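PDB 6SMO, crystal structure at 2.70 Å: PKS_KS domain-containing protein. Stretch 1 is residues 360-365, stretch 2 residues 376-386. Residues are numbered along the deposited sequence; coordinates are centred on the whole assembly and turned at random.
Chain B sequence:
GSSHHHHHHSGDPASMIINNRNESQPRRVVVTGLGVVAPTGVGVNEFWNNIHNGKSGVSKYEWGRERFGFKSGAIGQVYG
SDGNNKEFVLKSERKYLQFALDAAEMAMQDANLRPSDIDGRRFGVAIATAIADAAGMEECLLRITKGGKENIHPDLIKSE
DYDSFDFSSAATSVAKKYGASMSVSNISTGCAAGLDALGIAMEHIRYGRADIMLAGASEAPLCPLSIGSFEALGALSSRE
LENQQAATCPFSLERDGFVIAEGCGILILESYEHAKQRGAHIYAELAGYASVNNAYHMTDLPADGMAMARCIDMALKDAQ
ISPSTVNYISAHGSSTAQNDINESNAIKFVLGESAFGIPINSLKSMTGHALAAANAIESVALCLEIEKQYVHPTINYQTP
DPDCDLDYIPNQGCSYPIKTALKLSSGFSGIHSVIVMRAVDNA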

# COMPACT_ATOMS: atom_id res chain seq x y z
N ILE B 360 26.44 8.59 0.99
CA ILE B 360 25.03 8.28 0.58
C ILE B 360 25.10 7.34 -0.62
O ILE B 360 25.87 7.64 -1.55
CB ILE B 360 24.26 9.58 0.25
CG1 ILE B 360 24.35 10.61 1.38
CG2 ILE B 360 22.82 9.27 -0.11
CD1 ILE B 360 24.17 12.03 0.93
N ASN B 361 24.33 6.24 -0.62
CA ASN B 361 24.34 5.26 -1.74
C ASN B 361 22.91 4.84 -2.11
O ASN B 361 21.98 5.10 -1.32
CB ASN B 361 25.20 4.03 -1.43
CG ASN B 361 24.80 3.30 -0.17
OD1 ASN B 361 23.79 3.63 0.46
ND2 ASN B 361 25.57 2.29 0.21
N SER B 362 22.78 4.22 -3.29
CA SER B 362 21.54 3.59 -3.82
C SER B 362 21.88 2.19 -4.33
O SER B 362 22.79 2.08 -5.18
CB SER B 362 20.93 4.44 -4.90
OG SER B 362 19.78 3.80 -5.46
N LEU B 363 21.18 1.16 -3.83
CA LEU B 363 21.38 -0.26 -4.24
C LEU B 363 20.75 -0.49 -5.62
O LEU B 363 21.14 -1.47 -6.29
CB LEU B 363 20.77 -1.19 -3.19
CG LEU B 363 21.25 -2.64 -3.24
CD1 LEU B 363 22.65 -2.76 -2.66
CD2 LEU B 363 20.28 -3.56 -2.51
N LYS B 364 19.82 0.38 -6.03
CA LYS B 364 19.04 0.27 -7.30
C LYS B 364 19.96 0.43 -8.52
O LYS B 364 19.50 0.14 -9.63
CB LYS B 364 17.91 1.30 -7.33
CG LYS B 364 16.81 1.08 -6.30
CD LYS B 364 15.67 2.08 -6.43
CE LYS B 364 14.57 1.88 -5.41
NZ LYS B 364 15.01 2.24 -4.04
N SER B 365 21.21 0.89 -8.32
CA SER B 365 22.25 0.98 -9.38
C SER B 365 22.69 -0.43 -9.81
O SER B 365 23.11 -0.58 -10.98
CB SER B 365 23.43 1.80 -8.92
OG SER B 365 24.03 1.23 -7.77
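Stretch 2 (376-386) AIESVALCLEI

Stretch 2 is helical throughout, a segment of a longer α-helix in which each amide from V380 to I386 bonds to the carbonyl four residues back, as where V380 N lies 2.8 Å from A376 O and C383 N 3.2 Å from S379 O. It lies against the short passage in which stretch 1 leaves a strand and turns toward a helix. The backbones come nearest at L363 and E378, whose CA atoms are 6.3 Å apart. From there the later part of the helix leads back toward the earlier residues of stretch 1, so that E385 meets N361 while E378 meets L363 and K364.

A376 makes no contact. I377 points toward stretch 1, and its CG2 lies 3.8 Å from L363 CD2, a branched apolar side chain meeting another. E378 sets off sideways, but its length lets it serve two purposes. Its CG packs 3.6 Å from L363 CB, so the aliphatic part covers the leucine, while its carboxylate reaches K364, whose side chain also leaves sideways and runs straight through chi2 and chi3 before chi4, in the p well, turns at its end: E378 OE2 and K364 NZ, 2.7 Å apart, form a salt bridge. Water 1 ties the same pair together a second time, accepting from K364 NZ at 2.9 Å and donating to E378 OE1 at 2.9 Å. In a buried setting, such pairing compensates both charges.

S379 and V380 are out of reach. A381, one helical turn beyond I377, again points toward stretch 1; its CB sits 4.1 Å from L363 CD2, and a methyl side chain lets the leucine lie close to the helix. L382, C383 and L384 then pass without contact. E385, a further turn along, points toward stretch 1, where its OE2 accepts a hydrogen bond from N361 ND2 at 3.0 Å, a carboxylate well suited to an amide donor. I386 lies beyond reach.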

# COMPACT_ATOMS: atom_id res chain seq x y z
N ALA B 376 12.95 -3.39 1.37
CA ALA B 376 13.31 -4.57 2.19
C ALA B 376 14.70 -5.07 1.81
O ALA B 376 15.50 -5.33 2.73
CB ALA B 376 12.27 -5.65 2.01
N ILE B 377 14.99 -5.20 0.51
CA ILE B 377 16.29 -5.70 -0.03
C ILE B 377 17.40 -4.74 0.41
O ILE B 377 18.47 -5.22 0.83
CB ILE B 377 16.24 -5.88 -1.56
CG1 ILE B 377 15.23 -6.96 -1.98
CG2 ILE B 377 17.63 -6.19 -2.12
CD1 ILE B 377 14.77 -6.85 -3.41
N GLU B 378 17.16 -3.43 0.31
CA GLU B 378 18.10 -2.36 0.75
C GLU B 378 18.22 -2.37 2.27
O GLU B 378 19.32 -2.05 2.77
CB GLU B 378 17.63 -0.98 0.26
CG GLU B 378 17.84 -0.76 -1.23
CD GLU B 378 17.07 0.41 -1.81
OE1 GLU B 378 16.98 1.46 -1.14
OE2 GLU B 378 16.54 0.27 -2.94
N SER B 379 17.14 -2.70 2.99
CA SER B 379 17.10 -2.84 4.47
C SER B 379 17.94 -4.05 4.90
O SER B 379 18.59 -3.96 5.96
CB SER B 379 15.69 -2.94 4.99
OG SER B 379 15.09 -1.65 5.06
N VAL B 380 17.92 -5.14 4.13
CA VAL B 380 18.78 -6.35 4.35
C VAL B 380 20.24 -5.95 4.12
O VAL B 380 21.09 -6.29 4.96
CB VAL B 380 18.36 -7.53 3.45
CG1 VAL B 380 19.41 -8.63 3.42
CG2 VAL B 380 17.01 -8.11 3.86
N ALA B 381 20.51 -5.25 3.01
CA ALA B 381 21.85 -4.74 2.62
C ALA B 381 22.38 -3.78 3.69
O ALA B 381 23.58 -3.85 4.02
CB ALA B 381 21.78 -4.07 1.27
N LEU B 382 21.50 -2.91 4.21
CA LEU B 382 21.82 -1.90 5.26
C LEU B 382 22.29 -2.61 6.54
O LEU B 382 23.28 -2.14 7.14
CB LEU B 382 20.57 -1.05 5.52
CG LEU B 382 20.66 -0.07 6.70
CD1 LEU B 382 21.89 0.82 6.58
CD2 LEU B 382 19.40 0.78 6.78
N CYS B 383 21.61 -3.69 6.93
CA CYS B 383 21.92 -4.50 8.14
C CYS B 383 23.30 -5.15 7.99
O CYS B 383 24.06 -5.15 8.98
CB CYS B 383 20.85 -5.55 8.40
SG CYS B 383 19.25 -4.84 8.87
N LEU B 384 23.61 -5.67 6.80
CA LEU B 384 24.92 -6.30 6.46
C LEU B 384 26.03 -5.24 6.46
O LEU B 384 27.15 -5.56 6.91
CB LEU B 384 24.81 -6.99 5.10
CG LEU B 384 23.93 -8.23 5.05
CD1 LEU B 384 23.57 -8.59 3.61
CD2 LEU B 384 24.60 -9.40 5.75
N GLU B 385 25.73 -4.03 5.98
CA GLU B 385 26.68 -2.89 5.90
C GLU B 385 27.13 -2.49 7.31
O GLU B 385 28.35 -2.30 7.50
CB GLU B 385 26.05 -1.70 5.17
CG GLU B 385 26.11 -1.80 3.66
CD GLU B 385 25.43 -0.66 2.93
OE1 GLU B 385 24.23 -0.45 3.17
OE2 GLU B 385 26.10 0.03 2.14
N ILE B 386 26.19 -2.35 8.25
CA ILE B 386 26.45 -1.95 9.66
C ILE B 386 27.25 -3.06 10.36
O ILE B 386 28.20 -2.73 11.08
CB ILE B 386 25.13 -1.63 10.40
CG1 ILE B 386 24.48 -0.36 9.84
CG2 ILE B 386 25.35 -1.53 11.90
CD1 ILE B 386 23.03 -0.18 10.22
O HOH W 1 14.08 1.98 -1.26